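Local coordinates for protein 6-phospho-beta-d glycosidase (PDB 5FOO) that probably hydrolyses 6-phospho-beta-glucosides as a family 1 glycoside hydrolase and binds 6-phosphocyclophellitol, a cyclophellitol-based probe, in its pocket, at residues A[242-247]-A[321-326]; A[235-240]-A[304-309]; A[53-58]-A[96-101]. The protein carries 1 engineered substitution. All coordinates share one frame; numbering follows the deposited sequence.

Contact 1: residues A[242-247]-A[321-326]; sequences HFAELW and WYYDPY. With EDO (1,2-ethanediol), chain L.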
loop_
_atom_site.group_PDB
_atom_site.type_symbol
_atom_site.label_atom_id
_atom_site.label_comp_id
_atom_site.label_asym_id
_atom_site.label_seq_id
_atom_site.Cartn_x
_atom_site.Cartn_y
_atom_site.Cartn_z
ATOM N N HIS A 242 12.829 1.853 -19.368
ATOM C CA HIS A 242 12.644 3.272 -19.284
ATOM C C HIS A 242 11.166 3.594 -19.265
ATOM O O HIS A 242 10.714 4.358 -18.385
ATOM C CB HIS A 242 13.328 4.021 -20.443
ATOM C CG HIS A 242 13.267 5.506 -20.286
ATOM N ND1 HIS A 242 13.951 6.171 -19.291
ATOM C CD2 HIS A 242 12.550 6.441 -20.922
ATOM C CE1 HIS A 242 13.704 7.454 -19.356
ATOM N NE2 HIS A 242 12.848 7.644 -20.334
ATOM N N PHE A 243 10.403 3.061 -20.220
ATOM C CA PHE A 243 8.993 3.398 -20.227
ATOM C C PHE A 243 8.290 2.753 -19.039
ATOM O O PHE A 243 7.446 3.378 -18.412
ATOM C CB PHE A 243 8.261 3.163 -21.586
ATOM C CG PHE A 243 6.807 3.561 -21.518
ATOM C CD1 PHE A 243 6.417 4.881 -21.723
ATOM C CD2 PHE A 243 5.859 2.660 -21.078
ATOM C CE1 PHE A 243 5.088 5.242 -21.544
ATOM C CE2 PHE A 243 4.505 3.039 -20.908
ATOM C CZ PHE A 243 4.131 4.311 -21.134
ATOM N N ALA A 244 8.654 1.526 -18.674
ATOM C CA ALA A 244 8.010 0.898 -17.555
ATOM C C ALA A 244 8.201 1.695 -16.238
ATOM O O ALA A 244 7.294 1.722 -15.375
ATOM C CB ALA A 244 8.464 -0.500 -17.375
ATOM N N GLU A 245 9.345 2.366 -16.123
ATOM C CA GLU A 245 9.604 3.236 -14.946
ATOM C C GLU A 245 8.781 4.462 -15.042
ATOM O O GLU A 245 8.152 4.832 -14.059
ATOM C CB GLU A 245 11.078 3.576 -14.776
ATOM C CG GLU A 245 11.862 2.276 -14.598
ATOM C CD GLU A 245 12.819 2.224 -13.461
ATOM O OE1 GLU A 245 13.152 3.284 -12.957
ATOM O OE2 GLU A 245 13.240 1.099 -13.101
ATOM N N LEU A 246 8.727 5.067 -16.226
ATOM C CA LEU A 246 7.932 6.292 -16.377
ATOM C C LEU A 246 6.503 6.153 -15.873
ATOM O O LEU A 246 5.995 7.068 -15.206
ATOM C CB LEU A 246 7.840 6.792 -17.815
ATOM C CG LEU A 246 8.989 7.516 -18.459
ATOM C CD1 LEU A 246 8.604 7.764 -19.913
ATOM C CD2 LEU A 246 9.232 8.836 -17.755
ATOM N N TRP A 247 5.853 5.053 -16.278
ATOM C CA TRP A 247 4.505 4.725 -15.904
ATOM C C TRP A 247 4.409 4.205 -14.462
ATOM O O TRP A 247 3.668 4.763 -13.676
ATOM C CB TRP A 247 3.868 3.701 -16.903
ATOM C CG TRP A 247 2.519 3.249 -16.505
ATOM C CD1 TRP A 247 2.226 2.056 -15.907
ATOM C CD2 TRP A 247 1.259 3.924 -16.684
ATOM N NE1 TRP A 247 0.901 1.971 -15.653
ATOM C CE2 TRP A 247 0.281 3.121 -16.097
ATOM C CE3 TRP A 247 0.869 5.147 -17.237
ATOM C CZ2 TRP A 247 -1.038 3.468 -16.085
ATOM C CZ3 TRP A 247 -0.440 5.482 -17.227
ATOM C CH2 TRP A 247 -1.389 4.658 -16.643
ATOM N N TRP A 321 2.030 -2.067 -23.992
ATOM C CA TRP A 321 2.402 -1.851 -25.379
ATOM C C TRP A 321 3.898 -1.685 -25.501
ATOM O O TRP A 321 4.398 -1.940 -26.551
ATOM C CB TRP A 321 1.835 -0.540 -25.954
ATOM C CG TRP A 321 0.303 -0.465 -26.272
ATOM C CD1 TRP A 321 -0.658 -1.347 -25.913
ATOM C CD2 TRP A 321 -0.363 0.593 -26.995
ATOM N NE1 TRP A 321 -1.891 -0.913 -26.384
ATOM C CE2 TRP A 321 -1.723 0.267 -27.058
ATOM C CE3 TRP A 321 0.079 1.761 -27.620
ATOM C CZ2 TRP A 321 -2.673 1.090 -27.712
ATOM C CZ3 TRP A 321 -0.854 2.590 -28.245
ATOM C CH2 TRP A 321 -2.215 2.256 -28.270
ATOM N N TYR A 322 4.593 -1.152 -24.480
ATOM C CA TYR A 322 5.996 -0.806 -24.606
ATOM C C TYR A 322 6.952 -1.761 -23.881
ATOM O O TYR A 322 8.162 -1.528 -23.914
ATOM C CB TYR A 322 6.232 0.641 -24.139
ATOM C CG TYR A 322 5.443 1.620 -24.945
ATOM C CD1 TYR A 322 5.797 1.905 -26.237
ATOM C CD2 TYR A 322 4.249 2.162 -24.452
ATOM C CE1 TYR A 322 5.019 2.751 -27.027
ATOM C CE2 TYR A 322 3.476 3.036 -25.210
ATOM C CZ TYR A 322 3.851 3.320 -26.513
ATOM O OH TYR A 322 3.105 4.199 -27.301
ATOM N N TYR A 323 6.441 -2.797 -23.212
ATOM C CA TYR A 323 7.313 -3.744 -22.526
ATOM C C TYR A 323 6.513 -4.985 -22.180
ATOM O O TYR A 323 5.338 -4.892 -22.052
ATOM C CB TYR A 323 7.909 -3.116 -21.217
ATOM C CG TYR A 323 6.879 -2.689 -20.172
ATOM C CD1 TYR A 323 6.394 -3.595 -19.236
ATOM C CD2 TYR A 323 6.347 -1.397 -20.173
ATOM C CE1 TYR A 323 5.385 -3.243 -18.295
ATOM C CE2 TYR A 323 5.344 -1.014 -19.244
ATOM C CZ TYR A 323 4.888 -1.938 -18.298
ATOM O OH TYR A 323 3.953 -1.567 -17.397
ATOM N N ASP A 324 7.210 -6.105 -21.998
ATOM C CA ASP A 324 6.692 -7.333 -21.486
ATOM C C ASP A 324 7.431 -7.650 -20.183
ATOM O O ASP A 324 8.586 -7.263 -20.018
ATOM C CB ASP A 324 7.028 -8.543 -22.424
ATOM C CG ASP A 324 6.278 -8.528 -23.762
ATOM O OD1 ASP A 324 5.478 -7.619 -24.033
ATOM O OD2 ASP A 324 6.547 -9.430 -24.574
ATOM N N PRO A 325 6.793 -8.408 -19.295
ATOM C CA PRO A 325 7.486 -8.985 -18.155
ATOM C C PRO A 325 8.606 -9.878 -18.603
ATOM O O PRO A 325 8.454 -10.560 -19.599
ATOM C CB PRO A 325 6.391 -9.827 -17.478
ATOM C CG PRO A 325 5.143 -9.133 -17.809
ATOM C CD PRO A 325 5.341 -8.583 -19.207
ATOM N N TYR A 326 9.729 -9.912 -17.874
ATOM C CA TYR A 326 10.810 -10.792 -18.222
ATOM C C TYR A 326 11.166 -11.656 -17.014
ATOM O O TYR A 326 11.155 -11.173 -15.872
ATOM C CB TYR A 326 11.977 -9.971 -18.742
ATOM C CG TYR A 326 13.260 -10.731 -18.891
ATOM C CD1 TYR A 326 13.403 -11.698 -19.885
ATOM C CD2 TYR A 326 14.321 -10.537 -18.003
ATOM C CE1 TYR A 326 14.603 -12.391 -20.031
ATOM C CE2 TYR A 326 15.507 -11.245 -18.107
ATOM C CZ TYR A 326 15.621 -12.184 -19.123
ATOM O OH TYR A 326 16.757 -12.874 -19.272
HETATM C C1 EDO L . 3.125 -8.213 -21.937
HETATM O O1 EDO L . 2.716 -9.565 -22.313
HETATM C C2 EDO L . 2.768 -7.181 -23.022
HETATM O O2 EDO L . 3.746 -6.140 -23.361
#
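F243 and A244, consecutive residues of helix 235-258, each receive one ring of the pair Y322 and Y323. Y322 turns an edge toward the face of F243, an edge-to-face pair with centroids 4.7 Å apart and planes at 53°. Its CD2 stands over the F243 face toward the rim, 3.7 Å from F243 CE2, while Y322 CB rests on F243 CD2. F243 CG lies anti to its backbone N (chi1 -179°), on a CA-CB bond that points toward the loop.

Y323 is placed differently. Its face takes the methyl of A244, a CH-pi contact with CB 3.7 Å from the ring centroid and 14° off the normal, and its edge meets that of F243 (CE2 to F243 CD2, 4.1 Å). The polar ends look to other partners: Y322 OH bonds D272 and Y323 OH bonds N248, one turn after A244. F243 and Y322 are further packed by V268 of helix 263-271.

Aromatic residues of a long segment after barrel strand 293-297 pack here on helix 235-258 of this family 1 TIM-barrel enzyme; the same segment also carries Y299 of the 6-phosphocyclophellitol pocket.

Contact 2: residues A[235-240]-A[304-309]; sequences EADMAA and VKAPDA. With EDO (1,2-ethanediol), chain K.
The backbones of D237 and K305 approach to 4.8 Å between their CA atoms, where the first turn of helix 235-258 meets the end of strand 302-305. Beyond K305 the chain leaves the strand through A306 and P307 and draws away from the helix. The face of the helix that meets it is formed by A236, D237 and A240.

The single hydrogen bond between the segments runs from A306 N to D237 OD1, 2.9 Å long and nearly straight at 167°. The amide meets the oxygen nearly along its C-O axis. The CA-CB bond of D237 points neither at the strand nor away from it, and it is the carboxylate end that comes nearer. OD2 is bonded to S232 OG, so the carboxylate is held at both oxygens; the nearby helix N terminus may also favour its negative charge. OD1 also touches K305 CB at 3.4 Å, whereas the extended remainder of that lysine runs away from the helix.

One residue before D237, the methyl groups of A236 and A306 meet, CB to CB, at 3.8 Å. A240 lays its methyl against the K305-A306 peptide, with CB 3.5 Å from K305 O, and V304 CG2 packs on the A240 backbone.

Strand 302-305 is the middle strand of a small mixed sheet: V304 pairs with Y229 and A231, parallel to strand 228-230, and K305 pairs with D324 of the antiparallel strand 324-325. Helix 235-258, starting shortly after strand 228-230, thus packs its first two turns against the sheet's central strand, and Y323 touches both A240 and V304.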
loop_
_atom_site.group_PDB
_atom_site.type_symbol
_atom_site.label_atom_id
_atom_site.label_comp_id
_atom_site.label_asym_id
_atom_site.label_seq_id
_atom_site.Cartn_x
_atom_site.Cartn_y
_atom_site.Cartn_z
ATOM N N GLU A 235 19.503 -1.538 -26.627
ATOM C CA GLU A 235 18.699 -0.333 -26.736
ATOM C C GLU A 235 17.186 -0.553 -26.494
ATOM O O GLU A 235 16.526 0.221 -25.773
ATOM C CB GLU A 235 18.913 0.222 -28.125
ATOM C CG GLU A 235 18.486 1.652 -28.344
ATOM C CD GLU A 235 19.320 2.277 -29.454
ATOM O OE1 GLU A 235 20.539 2.466 -29.223
ATOM O OE2 GLU A 235 18.779 2.532 -30.562
ATOM N N ALA A 236 16.666 -1.605 -27.117
ATOM C CA ALA A 236 15.274 -2.032 -27.046
ATOM C C ALA A 236 14.814 -2.376 -25.622
ATOM O O ALA A 236 13.734 -1.959 -25.191
ATOM C CB ALA A 236 15.051 -3.254 -27.947
ATOM N N ASP A 237 15.616 -3.170 -24.932
ATOM C CA ASP A 237 15.294 -3.591 -23.566
ATOM C C ASP A 237 15.398 -2.395 -22.592
ATOM O O ASP A 237 14.600 -2.275 -21.654
ATOM C CB ASP A 237 16.207 -4.726 -23.112
ATOM C CG ASP A 237 15.828 -6.088 -23.693
ATOM O OD1 ASP A 237 14.640 -6.304 -24.069
ATOM O OD2 ASP A 237 16.727 -6.971 -23.652
ATOM N N MET A 238 16.367 -1.513 -22.833
ATOM C CA MET A 238 16.520 -0.286 -22.034
ATOM C C MET A 238 15.386 0.642 -22.276
ATOM O O MET A 238 14.973 1.316 -21.372
ATOM C CB MET A 238 17.813 0.497 -22.328
ATOM C CG MET A 238 19.064 -0.285 -21.978
ATOM S SD MET A 238 19.357 -0.442 -20.217
ATOM C CE MET A 238 20.531 0.936 -20.120
ATOM N N ALA A 239 14.902 0.740 -23.492
ATOM C CA ALA A 239 13.813 1.654 -23.715
ATOM C C ALA A 239 12.532 1.048 -23.090
ATOM O O ALA A 239 11.722 1.765 -22.553
ATOM C CB ALA A 239 13.650 1.939 -25.207
ATOM N N ALA A 240 12.365 -0.268 -23.143
ATOM C CA ALA A 240 11.289 -0.923 -22.405
ATOM C C ALA A 240 11.271 -0.591 -20.876
ATOM O O ALA A 240 10.206 -0.244 -20.325
ATOM C CB ALA A 240 11.354 -2.432 -22.566
ATOM N N VAL A 304 11.653 -6.404 -17.022
ATOM C CA VAL A 304 10.950 -6.252 -18.287
ATOM C C VAL A 304 11.901 -6.381 -19.473
ATOM O O VAL A 304 13.130 -6.273 -19.315
ATOM C CB VAL A 304 10.238 -4.907 -18.395
ATOM C CG1 VAL A 304 9.237 -4.747 -17.243
ATOM C CG2 VAL A 304 11.258 -3.787 -18.469
ATOM N N LYS A 305 11.303 -6.619 -20.646
ATOM C CA LYS A 305 12.026 -6.640 -21.934
ATOM C C LYS A 305 11.179 -5.921 -22.982
ATOM O O LYS A 305 10.009 -5.654 -22.745
ATOM C CB LYS A 305 12.312 -8.083 -22.402
ATOM C CG LYS A 305 11.031 -8.858 -22.672
ATOM C CD LYS A 305 11.237 -10.283 -23.160
ATOM C CE LYS A 305 9.856 -10.915 -23.246
ATOM N NZ LYS A 305 9.998 -12.272 -23.777
ATOM N N ALA A 306 11.806 -5.604 -24.115
ATOM C CA ALA A 306 11.123 -5.124 -25.299
ATOM C C ALA A 306 9.981 -6.069 -25.637
ATOM O O ALA A 306 10.121 -7.273 -25.477
ATOM C CB ALA A 306 12.066 -5.084 -26.486
ATOM N N PRO A 307 8.840 -5.516 -26.050
ATOM C CA PRO A 307 7.700 -6.370 -26.355
ATOM C C PRO A 307 8.000 -7.486 -27.427
ATOM O O PRO A 307 8.587 -7.239 -28.435
ATOM C CB PRO A 307 6.609 -5.390 -26.801
ATOM C CG PRO A 307 7.264 -4.118 -27.055
ATOM C CD PRO A 307 8.627 -4.124 -26.419
ATOM N N ASP A 308 7.626 -8.705 -27.114
ATOM C CA ASP A 308 7.748 -9.851 -27.987
ATOM C C ASP A 308 6.872 -9.703 -29.272
ATOM O O ASP A 308 7.209 -10.228 -30.327
ATOM C CB ASP A 308 7.320 -11.096 -27.187
ATOM C CG ASP A 308 7.569 -12.368 -27.939
ATOM O OD1 ASP A 308 8.723 -12.605 -28.371
ATOM O OD2 ASP A 308 6.581 -13.108 -28.163
ATOM N N ALA A 309 5.764 -8.981 -29.151
ATOM C CA ALA A 309 4.836 -8.754 -30.231
ATOM C C ALA A 309 4.359 -7.318 -30.247
ATOM O O ALA A 309 4.160 -6.731 -29.209
ATOM C CB ALA A 309 3.670 -9.714 -30.091
HETATM C C1 EDO K . 2.528 -5.829 -26.641
HETATM O O1 EDO K . 3.039 -4.770 -27.501
HETATM C C2 EDO K . 1.052 -5.590 -26.311
HETATM O O2 EDO K . 0.809 -6.110 -24.993
#

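Contact 3: residues A[53-58]-A[96-101]; sequences DAYHQI and LAYYNR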
loop_
_atom_site.group_PDB
_atom_site.type_symbol
_atom_site.label_atom_id
_atom_site.label_comp_id
_atom_site.label_asym_id
_atom_site.label_seq_id
_atom_site.Cartn_x
_atom_site.Cartn_y
_atom_site.Cartn_z
ATOM N N ASP A 53 -11.004 -10.153 12.210
ATOM C CA ASP A 53 -11.760 -9.831 13.418
ATOM C C ASP A 53 -11.154 -8.643 14.225
ATOM O O ASP A 53 -11.351 -8.532 15.455
ATOM C CB ASP A 53 -11.910 -11.094 14.320
ATOM C CG ASP A 53 -12.957 -10.931 15.429
ATOM O OD1 ASP A 53 -13.974 -10.221 15.117
ATOM O OD2 ASP A 53 -12.745 -11.513 16.588
ATOM N N ALA A 54 -10.446 -7.755 13.536
ATOM C CA ALA A 54 -9.914 -6.556 14.194
ATOM C C ALA A 54 -11.022 -5.613 14.710
ATOM O O ALA A 54 -10.796 -4.861 15.681
ATOM C CB ALA A 54 -8.943 -5.825 13.292
ATOM N N TYR A 55 -12.214 -5.647 14.114
ATOM C CA TYR A 55 -13.315 -4.923 14.697
ATOM C C TYR A 55 -13.429 -5.191 16.236
ATOM O O TYR A 55 -13.599 -4.244 17.048
ATOM C CB TYR A 55 -14.650 -5.140 13.976
ATOM C CG TYR A 55 -15.766 -4.311 14.597
ATOM C CD1 TYR A 55 -15.943 -2.985 14.247
ATOM C CD2 TYR A 55 -16.610 -4.843 15.591
ATOM C CE1 TYR A 55 -16.907 -2.201 14.870
ATOM C CE2 TYR A 55 -17.610 -4.070 16.173
ATOM C CZ TYR A 55 -17.742 -2.742 15.812
ATOM O OH TYR A 55 -18.733 -1.918 16.376
ATOM N N HIS A 56 -13.291 -6.473 16.620
ATOM C CA HIS A 56 -13.385 -6.880 17.997
ATOM C C HIS A 56 -12.035 -6.900 18.700
ATOM O O HIS A 56 -11.950 -6.510 19.850
ATOM C CB HIS A 56 -14.054 -8.241 18.082
ATOM C CG HIS A 56 -15.466 -8.261 17.580
ATOM N ND1 HIS A 56 -15.842 -8.935 16.438
ATOM C CD2 HIS A 56 -16.607 -7.767 18.112
ATOM C CE1 HIS A 56 -17.151 -8.815 16.275
ATOM N NE2 HIS A 56 -17.639 -8.107 17.272
ATOM N N GLN A 57 -10.975 -7.298 18.026
ATOM C CA GLN A 57 -9.700 -7.587 18.685
ATOM C C GLN A 57 -8.588 -6.543 18.575
ATOM O O GLN A 57 -7.476 -6.814 18.975
ATOM C CB GLN A 57 -9.169 -8.922 18.130
ATOM C CG GLN A 57 -10.073 -10.101 18.490
ATOM C CD GLN A 57 -9.346 -11.437 18.320
ATOM O OE1 GLN A 57 -8.274 -11.636 18.888
ATOM N NE2 GLN A 57 -9.886 -12.324 17.500
ATOM N N ILE A 58 -8.852 -5.367 18.035
ATOM C CA ILE A 58 -7.814 -4.372 17.892
ATOM C C ILE A 58 -7.088 -4.074 19.201
ATOM O O ILE A 58 -5.828 -4.004 19.221
ATOM C CB ILE A 58 -8.305 -3.086 17.131
ATOM C CG1 ILE A 58 -7.105 -2.225 16.731
ATOM C CG2 ILE A 58 -9.293 -2.318 17.978
ATOM C CD1 ILE A 58 -6.126 -2.890 15.809
ATOM N N LEU A 96 -16.993 6.134 13.887
ATOM C CA LEU A 96 -16.218 7.108 14.630
ATOM C C LEU A 96 -15.740 6.487 15.949
ATOM O O LEU A 96 -14.538 6.525 16.231
ATOM C CB LEU A 96 -17.070 8.370 14.911
ATOM C CG LEU A 96 -16.453 9.487 15.723
ATOM C CD1 LEU A 96 -15.213 9.950 14.958
ATOM C CD2 LEU A 96 -17.495 10.607 16.107
ATOM N N ALA A 97 -16.664 5.921 16.737
ATOM C CA ALA A 97 -16.302 5.202 17.989
ATOM C C ALA A 97 -15.296 4.093 17.690
ATOM O O ALA A 97 -14.399 3.909 18.481
ATOM C CB ALA A 97 -17.532 4.606 18.683
ATOM N N TYR A 98 -15.420 3.398 16.529
ATOM C CA TYR A 98 -14.452 2.331 16.167
ATOM C C TYR A 98 -13.023 2.877 15.942
ATOM O O TYR A 98 -12.070 2.361 16.506
ATOM C CB TYR A 98 -14.884 1.422 14.979
ATOM C CG TYR A 98 -13.807 0.417 14.692
ATOM C CD1 TYR A 98 -13.551 -0.629 15.577
ATOM C CD2 TYR A 98 -12.959 0.554 13.604
ATOM C CE1 TYR A 98 -12.512 -1.512 15.365
ATOM C CE2 TYR A 98 -11.927 -0.328 13.379
ATOM C CZ TYR A 98 -11.706 -1.368 14.257
ATOM O OH TYR A 98 -10.646 -2.234 14.058
ATOM N N TYR A 99 -12.863 3.929 15.157
ATOM C CA TYR A 99 -11.518 4.455 14.855
ATOM C C TYR A 99 -10.926 5.183 16.102
ATOM O O TYR A 99 -9.701 5.144 16.369
ATOM C CB TYR A 99 -11.506 5.266 13.528
ATOM C CG TYR A 99 -11.688 4.325 12.352
ATOM C CD1 TYR A 99 -10.714 3.374 12.070
ATOM C CD2 TYR A 99 -12.863 4.344 11.547
ATOM C CE1 TYR A 99 -10.876 2.478 11.046
ATOM C CE2 TYR A 99 -13.036 3.442 10.519
ATOM C CZ TYR A 99 -12.053 2.506 10.284
ATOM O OH TYR A 99 -12.210 1.554 9.298
ATOM N N ASN A 100 -11.814 5.708 16.950
ATOM C CA ASN A 100 -11.341 6.231 18.238
ATOM C C ASN A 100 -10.773 5.090 19.117
ATOM O O ASN A 100 -9.731 5.292 19.725
ATOM C CB ASN A 100 -12.384 7.090 18.929
ATOM C CG ASN A 100 -12.391 8.524 18.406
ATOM O OD1 ASN A 100 -11.328 9.078 18.090
ATOM N ND2 ASN A 100 -13.603 9.123 18.268
ATOM N N ARG A 101 -11.397 3.903 19.094
ATOM C CA ARG A 101 -10.871 2.713 19.823
ATOM C C ARG A 101 -9.486 2.352 19.273
ATOM O O ARG A 101 -8.552 2.228 20.037
ATOM C CB ARG A 101 -11.807 1.485 19.726
ATOM C CG ARG A 101 -13.000 1.418 20.665
ATOM C CD ARG A 101 -13.958 0.232 20.367
ATOM N NE ARG A 101 -13.245 -1.059 20.258
ATOM C CZ ARG A 101 -13.553 -2.054 19.401
ATOM N NH1 ARG A 101 -14.583 -1.973 18.580
ATOM N NH2 ARG A 101 -12.832 -3.149 19.386
HETATM O O HOH W 1 -16.604 0.222 18.113
#
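Two helices from the outer layer of the (beta/alpha)8 barrel, 54-67 and 93-108, meet through Y55, I58, Y98 and R101. Their short segments approach to 10.3 Å between axes. The rings of Y55 and Y98 are near parallel, with planes at 21°, but slid so far that they barely overlap. Y55 CD1 comes over a face of Y98, 3.6 Å from its CD1. Y98, its CG anti to the backbone N, has its OH at the start of helix 54-67, 3.1 Å from A54 O, at most a weak hydrogen bond.

Between the two helices in sequence runs barrel strand 72-76, and helix 93-108 then makes the crossover to the adjacent parallel strand 112-116, the beta-alpha-beta unit on which this fold is built.

R101 grips one backbone oxygen with both terminal nitrogens, through two hydrogen bonds that are both bent: NH2 lies 2.7 Å from Y55 O (N-H...O 143°) and NH1 2.9 Å from it (133°). Its NE forms a salt bridge with E59, a further bond that restricts the guanidinium's rotation. NH1 stands over the centre of the Y55 ring, although the cation-pi attraction is long and weak at most. A water accepts from R101 NH1, and Y55 OH bonds D94 just ahead of the 96-101 segment. I58 CG2 lies 3.9 Å from R101 NH2.

Overall arrangement
From the N terminus, contact 3 closes first: residues 53-58 and 96-101 bracket barrel strand 72-76 and join two outer helices. Well over a hundred residues later, past barrel strand 218-224, helix 235-258 supplies one side of both remaining contacts. Contact 2 opens first and also closes first, so the two loops cross, and both enclose barrel strand 293-297. Their centres are 7 Å apart, joined by a probable hydrogen bond from D308 N to D324 OD2. Contact 2 ties the start of the helix to strand 302-305, and contact 1 ties its next turns to the loop leading into strand 324-325. Contact 3 lies on the opposite side of the chain's centre.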